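Local coordinates for protein starch synthase I (PDB 4HLN) that belongs to the starch synthases of barley, enzymes with the GT-B type of fold built from two Rossmann-like domains, at residues V198-E203 / C243-E248; F237-L242 / N269-S274; A249-E254 / G288-S293; L275-L280 / V352-R357. One frame throughout, in Å; residues are numbered along the deposited sequence.

Contact 1. Residues V198-E203 / C243-E248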
loop_
_atom_site.group_PDB
_atom_site.type_symbol
_atom_site.label_atom_id
_atom_site.label_comp_id
_atom_site.label_asym_id
_atom_site.label_seq_id
_atom_site.Cartn_x
_atom_site.Cartn_y
_atom_site.Cartn_z
ATOM N N VAL A 198 21.273 -21.231 -5.150
ATOM C CA VAL A 198 19.824 -21.228 -5.059
ATOM C C VAL A 198 19.266 -22.006 -6.256
ATOM O O VAL A 198 19.952 -22.178 -7.272
ATOM C CB VAL A 198 19.254 -19.787 -5.041
ATOM C CG1 VAL A 198 19.852 -18.995 -3.881
ATOM C CG2 VAL A 198 19.563 -19.081 -6.343
ATOM N N THR A 199 18.034 -22.495 -6.132
ATOM C CA THR A 199 17.375 -23.158 -7.247
ATOM C C THR A 199 16.019 -22.505 -7.478
ATOM O O THR A 199 15.543 -21.744 -6.645
ATOM C CB THR A 199 17.218 -24.673 -7.023
ATOM O OG1 THR A 199 16.417 -24.898 -5.861
ATOM C CG2 THR A 199 18.584 -25.336 -6.830
ATOM N N PHE A 200 15.405 -22.781 -8.619
ATOM C CA PHE A 200 14.169 -22.107 -8.962
ATOM C C PHE A 200 13.040 -23.097 -9.112
ATOM O O PHE A 200 13.168 -24.105 -9.818
ATOM C CB PHE A 200 14.321 -21.329 -10.270
ATOM C CG PHE A 200 15.340 -20.234 -10.215
ATOM C CD1 PHE A 200 14.952 -18.915 -10.008
ATOM C CD2 PHE A 200 16.687 -20.513 -10.388
ATOM C CE1 PHE A 200 15.885 -17.895 -9.969
ATOM C CE2 PHE A 200 17.635 -19.494 -10.347
ATOM C CZ PHE A 200 17.232 -18.184 -10.137
ATOM N N PHE A 201 11.932 -22.788 -8.447
ATOM C CA PHE A 201 10.695 -23.534 -8.590
ATOM C C PHE A 201 9.706 -22.609 -9.256
ATOM O O PHE A 201 9.862 -21.394 -9.188
ATOM C CB PHE A 201 10.202 -24.023 -7.228
ATOM C CG PHE A 201 11.062 -25.105 -6.650
ATOM C CD1 PHE A 201 12.364 -24.832 -6.249
ATOM C CD2 PHE A 201 10.587 -26.405 -6.542
ATOM C CE1 PHE A 201 13.182 -25.836 -5.733
ATOM C CE2 PHE A 201 11.394 -27.422 -6.033
ATOM C CZ PHE A 201 12.700 -27.136 -5.629
ATOM N N HIS A 202 8.710 -23.161 -9.931
ATOM C CA HIS A 202 7.836 -22.308 -10.721
ATOM C C HIS A 202 6.412 -22.799 -10.810
ATOM O O HIS A 202 6.159 -23.984 -10.905
ATOM C CB HIS A 202 8.387 -22.112 -12.143
ATOM C CG HIS A 202 7.375 -21.568 -13.103
ATOM N ND1 HIS A 202 6.801 -22.334 -14.094
ATOM C CD2 HIS A 202 6.799 -20.344 -13.192
ATOM C CE1 HIS A 202 5.926 -21.601 -14.764
ATOM N NE2 HIS A 202 5.906 -20.390 -14.238
ATOM N N GLU A 203 5.477 -21.863 -10.788
ATOM C CA GLU A 203 4.109 -22.201 -11.095
ATOM C C GLU A 203 3.427 -21.120 -11.932
ATOM O O GLU A 203 3.576 -19.910 -11.693
ATOM C CB GLU A 203 3.312 -22.499 -9.826
ATOM C CG GLU A 203 1.878 -22.932 -10.132
ATOM C CD GLU A 203 0.957 -22.963 -8.916
ATOM O OE1 GLU A 203 1.439 -22.745 -7.777
ATOM O OE2 GLU A 203 -0.257 -23.204 -9.112
ATOM N N CYS A 243 17.914 -11.203 -4.292
ATOM C CA CYS A 243 18.128 -10.156 -5.273
ATOM C C CYS A 243 18.988 -10.618 -6.443
ATOM O O CYS A 243 18.647 -10.367 -7.591
ATOM C CB CYS A 243 18.710 -8.912 -4.603
ATOM S SG CYS A 243 17.480 -7.943 -3.664
ATOM N N TYR A 244 20.089 -11.307 -6.159
ATOM C CA TYR A 244 20.894 -11.902 -7.220
ATOM C C TYR A 244 20.061 -12.854 -8.100
ATOM O O TYR A 244 20.142 -12.822 -9.333
ATOM C CB TYR A 244 22.099 -12.651 -6.638
ATOM C CG TYR A 244 23.289 -11.770 -6.346
ATOM C CD1 TYR A 244 24.174 -11.408 -7.362
ATOM C CD2 TYR A 244 23.541 -11.302 -5.047
ATOM C CE1 TYR A 244 25.265 -10.609 -7.111
ATOM C CE2 TYR A 244 24.633 -10.491 -4.778
ATOM C CZ TYR A 244 25.489 -10.145 -5.817
ATOM O OH TYR A 244 26.575 -9.343 -5.587
ATOM N N ALA A 245 19.268 -13.693 -7.447
ATOM C CA ALA A 245 18.443 -14.668 -8.124
ATOM C C ALA A 245 17.482 -13.969 -9.069
ATOM O O ALA A 245 17.290 -14.384 -10.203
ATOM C CB ALA A 245 17.664 -15.493 -7.098
ATOM N N ALA A 246 16.873 -12.896 -8.599
ATOM C CA ALA A 246 15.848 -12.245 -9.385
ATOM C C ALA A 246 16.432 -11.617 -10.656
ATOM O O ALA A 246 15.734 -11.457 -11.665
ATOM C CB ALA A 246 15.095 -11.212 -8.537
ATOM N N CYS A 247 17.715 -11.275 -10.612
ATOM C CA CYS A 247 18.401 -10.735 -11.784
ATOM C C CYS A 247 18.680 -11.820 -12.824
ATOM O O CYS A 247 18.690 -11.561 -14.020
ATOM C CB CYS A 247 19.688 -10.029 -11.369
ATOM S SG CYS A 247 19.371 -8.468 -10.519
ATOM N N GLU A 248 18.872 -13.044 -12.360
ATOM C CA GLU A 248 19.096 -14.164 -13.263
ATOM C C GLU A 248 17.838 -14.743 -13.908
ATOM O O GLU A 248 17.874 -15.205 -15.049
ATOM C CB GLU A 248 19.860 -15.266 -12.533
ATOM C CG GLU A 248 21.308 -14.892 -12.331
ATOM C CD GLU A 248 22.015 -14.667 -13.666
ATOM O OE1 GLU A 248 22.029 -15.620 -14.484
ATOM O OE2 GLU A 248 22.537 -13.549 -13.903
#
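Val198 and Phe200 of strand 195-205 meet Ala245 of helix 235-252. This is helix-on-sheet packing in the Rossmann-like N-terminal half of the protein. The strand belongs to the antiparallel side of the nine-stranded mixed sheet, and the helix lies against it.

The contact is almost wholly apolar. Val198 and Phe200 stand two apart on the strand and present their CB atoms to the same side, toward the helix. The methyl CB of Ala245 points back at both. Val198 CG2 reaches this methyl at 4.1 Å. CG2 lies between the backbone N and the carbonyl carbon of the valine; CG1 is anti to that carbonyl carbon. Phe200 touches the same methyl with the far end of its ring, CZ to Ala245 CB at 4.1 Å. The small alanine thus fits between the branch of the valine and the aromatic ring. Val213 of the adjoining strand 208-214 touches both Val198 and Ala245.

The polar element is a carbonyl of the helix backbone. The Phe200 ring carries its CG anti to its own carbonyl carbon (chi1 -62°), which sends the ring forward to the helix. Ala249, one turn on, and Leu253, just past the helix end, also touch this ring. The carbonyl O of Ala245 lies at the edge of the ring, near its plane, 3.8 Å from Phe200 CE1.

Contact 2. Residues F237-L242 / N269-S274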
loop_
_atom_site.group_PDB
_atom_site.type_symbol
_atom_site.label_atom_id
_atom_site.label_comp_id
_atom_site.label_asym_id
_atom_site.label_seq_id
_atom_site.Cartn_x
_atom_site.Cartn_y
_atom_site.Cartn_z
ATOM N N PHE A 237 21.804 -11.480 4.437
ATOM C CA PHE A 237 22.268 -12.543 3.571
ATOM C C PHE A 237 21.132 -13.189 2.758
ATOM O O PHE A 237 21.267 -13.413 1.538
ATOM C CB PHE A 237 23.012 -13.589 4.410
ATOM C CG PHE A 237 23.226 -14.897 3.712
ATOM C CD1 PHE A 237 24.063 -14.985 2.606
ATOM C CD2 PHE A 237 22.588 -16.046 4.159
ATOM C CE1 PHE A 237 24.259 -16.204 1.954
ATOM C CE2 PHE A 237 22.782 -17.273 3.513
ATOM C CZ PHE A 237 23.616 -17.357 2.414
ATOM N N ARG A 238 20.025 -13.494 3.430
ATOM C CA ARG A 238 18.903 -14.176 2.784
ATOM C C ARG A 238 18.393 -13.346 1.617
ATOM O O ARG A 238 18.165 -13.862 0.525
ATOM C CB ARG A 238 17.736 -14.411 3.754
ATOM C CG ARG A 238 17.993 -15.394 4.883
ATOM C CD ARG A 238 17.075 -15.089 6.054
ATOM N NE ARG A 238 15.898 -15.944 6.106
ATOM C CZ ARG A 238 14.681 -15.520 6.433
ATOM N NH1 ARG A 238 14.489 -14.246 6.715
ATOM N NH2 ARG A 238 13.653 -16.366 6.468
ATOM N N TYR A 239 18.220 -12.053 1.851
ATOM C CA TYR A 239 17.588 -11.205 0.859
ATOM C C TYR A 239 18.548 -10.713 -0.221
ATOM O O TYR A 239 18.138 -10.345 -1.316
ATOM C CB TYR A 239 16.774 -10.112 1.546
ATOM C CG TYR A 239 15.629 -10.756 2.263
ATOM C CD1 TYR A 239 15.605 -10.859 3.644
ATOM C CD2 TYR A 239 14.595 -11.352 1.538
ATOM C CE1 TYR A 239 14.546 -11.505 4.295
ATOM C CE2 TYR A 239 13.543 -11.981 2.163
ATOM C CZ TYR A 239 13.514 -12.056 3.545
ATOM O OH TYR A 239 12.451 -12.696 4.150
ATOM N N THR A 240 19.834 -10.769 0.092
ATOM C CA THR A 240 20.881 -10.659 -0.913
ATOM C C THR A 240 20.739 -11.786 -1.952
ATOM O O THR A 240 20.826 -11.540 -3.160
ATOM C CB THR A 240 22.279 -10.689 -0.237
ATOM O OG1 THR A 240 22.437 -9.503 0.543
ATOM C CG2 THR A 240 23.412 -10.736 -1.250
ATOM N N LEU A 241 20.501 -13.011 -1.483
ATOM C CA LEU A 241 20.334 -14.143 -2.388
ATOM C C LEU A 241 19.141 -13.887 -3.289
ATOM O O LEU A 241 19.209 -14.090 -4.512
ATOM C CB LEU A 241 20.116 -15.443 -1.623
ATOM C CG LEU A 241 21.277 -15.945 -0.774
ATOM C CD1 LEU A 241 20.951 -17.296 -0.140
ATOM C CD2 LEU A 241 22.557 -16.013 -1.581
ATOM N N LEU A 242 18.057 -13.426 -2.665
ATOM C CA LEU A 242 16.821 -13.143 -3.366
ATOM C C LEU A 242 17.106 -12.228 -4.539
ATOM O O LEU A 242 16.615 -12.448 -5.642
ATOM C CB LEU A 242 15.817 -12.462 -2.435
ATOM C CG LEU A 242 14.568 -12.032 -3.198
ATOM C CD1 LEU A 242 13.948 -13.234 -3.937
ATOM C CD2 LEU A 242 13.555 -11.372 -2.303
ATOM N N ASN A 269 9.934 -4.588 -4.345
ATOM C CA ASN A 269 9.125 -4.203 -3.201
ATOM C C ASN A 269 9.935 -4.138 -1.941
ATOM O O ASN A 269 10.471 -5.158 -1.482
ATOM C CB ASN A 269 7.960 -5.168 -3.025
ATOM C CG ASN A 269 6.939 -5.019 -4.123
ATOM O OD1 ASN A 269 5.894 -4.402 -3.933
ATOM N ND2 ASN A 269 7.252 -5.553 -5.295
ATOM N N ASP A 270 10.046 -2.922 -1.406
ATOM C CA ASP A 270 10.611 -2.716 -0.079
ATOM C C ASP A 270 12.083 -3.090 0.003
ATOM O O ASP A 270 12.744 -3.241 -1.021
ATOM C CB ASP A 270 9.774 -3.487 0.947
ATOM C CG ASP A 270 8.342 -2.942 1.049
ATOM O OD1 ASP A 270 8.183 -1.712 1.288
ATOM O OD2 ASP A 270 7.387 -3.738 0.858
ATOM N N TRP A 271 12.619 -3.247 1.205
ATOM C CA TRP A 271 14.068 -3.398 1.279
ATOM C C TRP A 271 14.505 -4.771 0.841
ATOM O O TRP A 271 15.608 -4.936 0.340
ATOM C CB TRP A 271 14.622 -3.068 2.670
ATOM C CG TRP A 271 14.527 -4.159 3.667
ATOM C CD1 TRP A 271 13.520 -4.352 4.568
ATOM C CD2 TRP A 271 15.477 -5.213 3.890
ATOM N NE1 TRP A 271 13.781 -5.461 5.336
ATOM C CE2 TRP A 271 14.980 -6.003 4.950
ATOM C CE3 TRP A 271 16.696 -5.569 3.299
ATOM C CZ2 TRP A 271 15.666 -7.128 5.436
ATOM C CZ3 TRP A 271 17.383 -6.689 3.788
ATOM C CH2 TRP A 271 16.863 -7.452 4.847
ATOM N N HIS A 272 13.631 -5.753 1.017
ATOM C CA HIS A 272 13.985 -7.128 0.701
ATOM C C HIS A 272 14.494 -7.283 -0.725
ATOM O O HIS A 272 15.370 -8.099 -0.987
ATOM C CB HIS A 272 12.804 -8.055 0.947
ATOM C CG HIS A 272 12.262 -7.962 2.335
ATOM N ND1 HIS A 272 11.232 -7.110 2.674
ATOM C CD2 HIS A 272 12.625 -8.594 3.476
ATOM C CE1 HIS A 272 10.978 -7.230 3.964
ATOM N NE2 HIS A 272 11.810 -8.123 4.474
ATOM N N ALA A 273 13.947 -6.487 -1.634
ATOM C CA ALA A 273 14.309 -6.571 -3.046
ATOM C C ALA A 273 15.107 -5.359 -3.506
ATOM O O ALA A 273 15.221 -5.107 -4.696
ATOM C CB ALA A 273 13.043 -6.702 -3.900
ATOM N N SER A 274 15.650 -4.598 -2.567
ATOM C CA SER A 274 16.158 -3.260 -2.891
ATOM C C SER A 274 17.530 -3.275 -3.508
ATOM O O SER A 274 18.013 -2.254 -3.988
ATOM C CB SER A 274 16.159 -2.357 -1.659
ATOM O OG SER A 274 14.913 -1.709 -1.513
#
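Tyr239 of helix 235-252 stands against Trp271 and His272, in the loop that follows strand 264-269. The three rings form an aromatic cluster near the N-terminal end of the helix.

The tyrosine can be followed outward from its backbone. Tyr239 CB lies 3.5 Å from the carbonyl O of His272 and also comes within 4.1 Å of Trp271 CZ3. CG sits anti to the tyrosine's own carbonyl carbon (chi1 -67°), which lays the side chain alongside that of His272, pointing the same way. CD2 meets His272 CB at 3.8 Å. CD1 meets Trp271 CH2, also at 3.8 Å, in an offset edge-to-face pair with the tyrosine edge toward the indole face. Farther out, CE1 and CZ are both 3.6 Å from His272 CD2. This carbon is over the centre of the tyrosine ring, 3.4 Å above its plane. The ring planes of Tyr239 and His272 stand at 72°. It is a T-shaped pair, the imidazole edge on the tyrosine face. The tip, OH, is hydrogen-bonded to Tyr168 OH and to Phe229 O. Beside the ring, Leu242 CD2 approaches His272 O at 4.0 Å.

The imidazole C-H, with its partial positive charge, faces the electron-rich ring. The contact would favour this turn of the imidazole, which Trp271 and Phe229 also pack against, while the tyrosine's polar end is satisfied by other residues.

Contact 3. Residues A249-E254 / G288-S293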
loop_
_atom_site.group_PDB
_atom_site.type_symbol
_atom_site.label_atom_id
_atom_site.label_comp_id
_atom_site.label_asym_id
_atom_site.label_seq_id
_atom_site.Cartn_x
_atom_site.Cartn_y
_atom_site.Cartn_z
ATOM N N ALA A 249 16.728 -14.719 -13.185
ATOM C CA ALA A 249 15.538 -15.426 -13.639
ATOM C C ALA A 249 15.127 -15.075 -15.078
ATOM O O ALA A 249 14.876 -15.969 -15.897
ATOM C CB ALA A 249 14.384 -15.217 -12.661
ATOM N N PRO A 250 15.065 -13.775 -15.393
ATOM C CA PRO A 250 14.632 -13.335 -16.732
ATOM C C PRO A 250 15.615 -13.728 -17.835
ATOM O O PRO A 250 15.268 -13.741 -19.015
ATOM C CB PRO A 250 14.568 -11.806 -16.600
ATOM C CG PRO A 250 14.474 -11.549 -15.137
ATOM C CD PRO A 250 15.278 -12.640 -14.482
ATOM N N LEU A 251 16.836 -14.056 -17.443
ATOM C CA LEU A 251 17.855 -14.448 -18.397
ATOM C C LEU A 251 17.955 -15.959 -18.597
ATOM O O LEU A 251 18.470 -16.400 -19.616
ATOM C CB LEU A 251 19.212 -13.933 -17.957
ATOM C CG LEU A 251 19.339 -12.433 -17.702
ATOM C CD1 LEU A 251 20.677 -12.083 -17.022
ATOM C CD2 LEU A 251 19.175 -11.662 -18.979
ATOM N N ILE A 252 17.476 -16.760 -17.647
ATOM C CA ILE A 252 17.719 -18.199 -17.746
ATOM C C ILE A 252 16.533 -19.139 -17.668
ATOM O O ILE A 252 16.666 -20.316 -18.016
ATOM C CB ILE A 252 18.748 -18.698 -16.721
ATOM C CG1 ILE A 252 18.201 -18.575 -15.297
ATOM C CG2 ILE A 252 20.098 -17.995 -16.914
ATOM C CD1 ILE A 252 19.036 -19.323 -14.305
ATOM N N LEU A 253 15.387 -18.654 -17.205
ATOM C CA LEU A 253 14.224 -19.531 -17.120
ATOM C C LEU A 253 13.427 -19.562 -18.430
ATOM O O LEU A 253 12.847 -18.554 -18.841
ATOM C CB LEU A 253 13.336 -19.144 -15.936
ATOM C CG LEU A 253 14.004 -19.330 -14.567
ATOM C CD1 LEU A 253 13.037 -19.061 -13.446
ATOM C CD2 LEU A 253 14.568 -20.728 -14.424
ATOM N N GLU A 254 13.401 -20.716 -19.093
ATOM C CA GLU A 254 12.595 -20.837 -20.314
ATOM C C GLU A 254 11.132 -21.187 -20.039
ATOM O O GLU A 254 10.677 -22.286 -20.341
ATOM C CB GLU A 254 13.209 -21.825 -21.306
ATOM C CG GLU A 254 14.636 -21.503 -21.681
ATOM C CD GLU A 254 15.021 -22.011 -23.053
ATOM O OE1 GLU A 254 15.948 -21.424 -23.660
ATOM O OE2 GLU A 254 14.399 -22.988 -23.531
ATOM N N GLY A 288 26.823 -4.342 -20.943
ATOM C CA GLY A 288 25.912 -4.474 -22.065
ATOM C C GLY A 288 24.697 -5.338 -21.800
ATOM O O GLY A 288 23.887 -5.594 -22.694
ATOM N N VAL A 289 24.561 -5.790 -20.565
ATOM C CA VAL A 289 23.391 -6.550 -20.179
ATOM C C VAL A 289 22.362 -5.692 -19.460
ATOM O O VAL A 289 22.711 -4.858 -18.635
ATOM C CB VAL A 289 23.786 -7.751 -19.355
ATOM C CG1 VAL A 289 22.552 -8.566 -19.003
ATOM C CG2 VAL A 289 24.768 -8.566 -20.169
ATOM N N TYR A 290 21.099 -5.872 -19.838
ATOM C CA TYR A 290 19.966 -5.214 -19.187
ATOM C C TYR A 290 19.882 -3.703 -19.428
ATOM O O TYR A 290 19.169 -2.997 -18.707
ATOM C CB TYR A 290 19.981 -5.485 -17.677
ATOM C CG TYR A 290 19.358 -6.778 -17.241
ATOM C CD1 TYR A 290 20.018 -7.615 -16.352
ATOM C CD2 TYR A 290 18.089 -7.153 -17.680
ATOM C CE1 TYR A 290 19.449 -8.803 -15.925
ATOM C CE2 TYR A 290 17.504 -8.333 -17.252
ATOM C CZ TYR A 290 18.194 -9.164 -16.375
ATOM O OH TYR A 290 17.631 -10.354 -15.931
ATOM N N ARG A 291 20.586 -3.205 -20.438
ATOM C CA ARG A 291 20.497 -1.776 -20.771
ATOM C C ARG A 291 19.106 -1.286 -21.155
ATOM O O ARG A 291 18.817 -0.097 -21.060
ATOM C CB ARG A 291 21.513 -1.387 -21.846
ATOM C CG ARG A 291 22.893 -1.298 -21.250
ATOM C CD ARG A 291 23.937 -0.748 -22.171
ATOM N NE ARG A 291 25.190 -0.696 -21.437
ATOM C CZ ARG A 291 26.245 0.019 -21.796
ATOM N NH1 ARG A 291 26.197 0.752 -22.907
ATOM N NH2 ARG A 291 27.345 -0.011 -21.042
ATOM N N ASP A 292 18.238 -2.196 -21.569
ATOM C CA ASP A 292 16.887 -1.797 -21.928
ATOM C C ASP A 292 15.846 -2.116 -20.856
ATOM O O ASP A 292 14.640 -2.045 -21.105
ATOM C CB ASP A 292 16.519 -2.386 -23.285
ATOM C CG ASP A 292 17.298 -1.733 -24.413
ATOM O OD1 ASP A 292 17.492 -0.495 -24.349
ATOM O OD2 ASP A 292 17.734 -2.450 -25.343
ATOM N N SER A 293 16.327 -2.457 -19.663
ATOM C CA SER A 293 15.452 -2.689 -18.527
ATOM C C SER A 293 15.477 -1.518 -17.567
ATOM O O SER A 293 16.475 -0.811 -17.449
ATOM C CB SER A 293 15.836 -3.964 -17.798
ATOM O OG SER A 293 15.537 -5.083 -18.608
#
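Tyr290 and Leu251 approach from opposite directions, and Pro250 crosses the tyrosine at about a right angle. The phenol enters the angle between the two helix residues with its hydroxyl end leading. Leu251 CD1 packs on the ring carbon Tyr290 CE1 at 3.7 Å. The other branch, Leu251 CD2, reaches Tyr290 CZ at 3.7 Å. Both methyls lie on the same side of the ring plane, near the hydroxyl end, and the leucine is oblique to the ring. Its CG is anti to its own carbonyl carbon (chi1 -55°), which brings CG up to the tyrosine, and chi2 (170°) sets the two methyls. Pro250 comes in at the ring edge, near the plane, with CB 3.5 Å from Tyr290 OH.

The hydroxyl has its polar partner just before these residues: Tyr290 OH is hydrogen-bonded to the carbonyl O of Cys247. The helix is kinked here. Pro250 has no N-H to give, and Leu251 N makes no bond to the preceding turn. In a regular helix Leu251 N would be bonded to Cys247 O. The tyrosine takes up that acceptor from the side, at a proline kink in the last turn of helix 235-252.

The loop at residues 288-293 follows helix 276-284, whose end is a Schellman motif with Gly288 as the C' residue. Tyr290 then opens a type I beta turn that leads into strand 294-299. Tyr284 and Phe266 meet the Tyr290 ring edge-to-face. Alongside, Val289 CG1 makes a looser contact with Leu251 CD1 at 4.5 Å.

Contact 4. Residues L275-L280 / V352-R357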
loop_
_atom_site.group_PDB
_atom_site.type_symbol
_atom_site.label_atom_id
_atom_site.label_comp_id
_atom_site.label_asym_id
_atom_site.label_seq_id
_atom_site.Cartn_x
_atom_site.Cartn_y
_atom_site.Cartn_z
ATOM N N LEU A 275 18.174 -4.428 -3.486
ATOM C CA LEU A 275 19.519 -4.515 -4.020
ATOM C C LEU A 275 19.454 -4.742 -5.532
ATOM O O LEU A 275 20.440 -4.548 -6.238
ATOM C CB LEU A 275 20.282 -5.643 -3.334
ATOM C CG LEU A 275 21.802 -5.559 -3.420
ATOM C CD1 LEU A 275 22.323 -4.472 -2.485
ATOM C CD2 LEU A 275 22.419 -6.881 -3.058
ATOM N N VAL A 276 18.283 -5.144 -6.022
ATOM C CA VAL A 276 18.122 -5.472 -7.430
ATOM C C VAL A 276 18.554 -4.327 -8.371
ATOM O O VAL A 276 19.360 -4.536 -9.271
ATOM C CB VAL A 276 16.665 -5.897 -7.716
ATOM C CG1 VAL A 276 16.356 -5.825 -9.201
ATOM C CG2 VAL A 276 16.413 -7.283 -7.154
ATOM N N PRO A 277 18.012 -3.115 -8.163
ATOM C CA PRO A 277 18.381 -1.979 -9.011
ATOM C C PRO A 277 19.847 -1.631 -8.888
ATOM O O PRO A 277 20.427 -1.037 -9.810
ATOM C CB PRO A 277 17.535 -0.828 -8.470
ATOM C CG PRO A 277 17.010 -1.290 -7.166
ATOM C CD PRO A 277 16.976 -2.764 -7.178
ATOM N N VAL A 278 20.455 -1.995 -7.767
ATOM C CA VAL A 278 21.891 -1.758 -7.620
ATOM C C VAL A 278 22.649 -2.756 -8.490
ATOM O O VAL A 278 23.555 -2.391 -9.220
ATOM C CB VAL A 278 22.360 -1.852 -6.143
ATOM C CG1 VAL A 278 23.808 -1.391 -6.008
ATOM C CG2 VAL A 278 21.461 -1.026 -5.246
ATOM N N LEU A 279 22.254 -4.020 -8.414
ATOM C CA LEU A 279 22.837 -5.063 -9.240
ATOM C C LEU A 279 22.765 -4.697 -10.715
ATOM O O LEU A 279 23.777 -4.758 -11.431
ATOM C CB LEU A 279 22.141 -6.402 -8.981
ATOM C CG LEU A 279 22.477 -6.950 -7.593
ATOM C CD1 LEU A 279 21.757 -8.268 -7.292
ATOM C CD2 LEU A 279 24.009 -7.075 -7.423
ATOM N N LEU A 280 21.577 -4.319 -11.174
ATOM C CA LEU A 280 21.425 -3.948 -12.576
ATOM C C LEU A 280 22.496 -2.934 -12.958
ATOM O O LEU A 280 23.199 -3.092 -13.956
ATOM C CB LEU A 280 20.048 -3.357 -12.826
ATOM C CG LEU A 280 18.903 -4.334 -12.606
ATOM C CD1 LEU A 280 17.579 -3.641 -12.817
ATOM C CD2 LEU A 280 19.048 -5.527 -13.523
ATOM N N VAL A 352 16.716 3.703 -3.539
ATOM C CA VAL A 352 16.188 5.045 -3.752
ATOM C C VAL A 352 17.158 5.794 -4.635
ATOM O O VAL A 352 16.783 6.605 -5.491
ATOM C CB VAL A 352 16.026 5.798 -2.429
ATOM C CG1 VAL A 352 16.104 7.285 -2.667
ATOM C CG2 VAL A 352 14.718 5.426 -1.765
ATOM N N VAL A 353 18.425 5.480 -4.434
ATOM C CA VAL A 353 19.481 6.123 -5.171
ATOM C C VAL A 353 19.592 5.639 -6.626
ATOM O O VAL A 353 19.985 6.409 -7.476
ATOM C CB VAL A 353 20.808 5.983 -4.409
ATOM C CG1 VAL A 353 21.984 5.877 -5.357
ATOM C CG2 VAL A 353 20.968 7.144 -3.449
ATOM N N THR A 354 19.212 4.394 -6.912
ATOM C CA THR A 354 19.449 3.787 -8.232
ATOM C C THR A 354 18.209 3.398 -9.047
ATOM O O THR A 354 18.313 3.101 -10.230
ATOM C CB THR A 354 20.299 2.512 -8.105
ATOM O OG1 THR A 354 19.661 1.603 -7.188
ATOM C CG2 THR A 354 21.685 2.855 -7.609
ATOM N N ALA A 355 17.043 3.364 -8.423
ATOM C CA ALA A 355 15.838 2.953 -9.133
ATOM C C ALA A 355 15.520 3.992 -10.175
ATOM O O ALA A 355 16.042 5.096 -10.125
ATOM C CB ALA A 355 14.672 2.813 -8.171
ATOM N N ASP A 356 14.642 3.657 -11.110
ATOM C CA ASP A 356 14.296 4.607 -12.160
ATOM C C ASP A 356 13.073 5.439 -11.803
ATOM O O ASP A 356 13.097 6.660 -11.927
ATOM C CB ASP A 356 14.156 3.885 -13.497
ATOM C CG ASP A 356 15.458 3.213 -13.916
ATOM O OD1 ASP A 356 16.520 3.870 -13.813
ATOM O OD2 ASP A 356 15.431 2.025 -14.306
ATOM N N ARG A 357 12.020 4.774 -11.342
ATOM C CA ARG A 357 10.866 5.452 -10.774
ATOM C C ARG A 357 10.667 4.977 -9.332
ATOM O O ARG A 357 11.180 3.934 -8.951
ATOM C CB ARG A 357 9.599 5.148 -11.584
ATOM C CG ARG A 357 9.655 5.466 -13.068
ATOM C CD ARG A 357 9.715 6.933 -13.350
ATOM N NE ARG A 357 8.631 7.678 -12.724
ATOM C CZ ARG A 357 8.315 8.929 -13.047
ATOM N NH1 ARG A 357 8.998 9.556 -14.011
ATOM N NH2 ARG A 357 7.314 9.547 -12.417
HETATM O O HOH W 1 19.171 0.283 -11.758
#
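The first turn of helix 276-284 meets the C-terminal end of helix 347-354, with Pro277 facing Thr354 and Ala355. The two helices are neighbours over strand 294-299 of the mixed sheet.

Thr354 and Pro277 carry most of the contact. The proline ring lies across the threonine side chain at about a right angle. Pro277 CB comes to 3.5 Å from Thr354 OG1, and its CG to 3.9 Å from the same oxygen. CB also reaches the backbone of the residue after the helix, Ala355 CA, at 4.2 Å. Pro277 lacks an N-H, which costs nothing in a first turn, where few backbone N-H groups have a helical partner.

Thr354 turns OG1 between its backbone N and its carbonyl carbon (chi1 55°). From there the oxygen is hydrogen-bonded to Gly350 O, one turn back in its own helix. It meets the proline and the valine by van der Waals contact. Val278 adds its CG2, 3.7 Å from Thr354 OG1.

A water lies between the two backbones. It donates to Pro277 O at 2.7 Å and, in a weak bond, to Thr354 O at 3.3 Å. More acceptors surround it than it has protons, so these bonds need not both exist at once.

Beneath the pair, Ser295 touches Pro277 and Leu297 touches Ala355. Strand 264-269, helix 276-284 and the parallel strand 294-299 form a beta-alpha-beta crossover. Helix 347-354 leads into the next parallel strand, 357-360, as in a Rossmann-like domain.

All four contacts lie in the starch synthase catalytic domain range, 126-384. None uses a residue of the glycan pocket. Contacts 1, 2 and 3 share helix 235-252: contact 2 comes first along it, then contact 1, then contact 3. The centre of contact 1 is about 12 Å from those of contacts 2 and 3, which lie about 18 Å apart. Along the chain, contacts 1 and 2, 2 and 3, and 3 and 4 alternate. Contact 1 closes before contacts 3 and 4 open. Helix 276-284 joins contact 4 to contact 1, through Leu279 and Cys243, and to contact 3, through Leu280 and Tyr290. The packing is consistent with joining the antiparallel side of the mixed sheet to its parallel side.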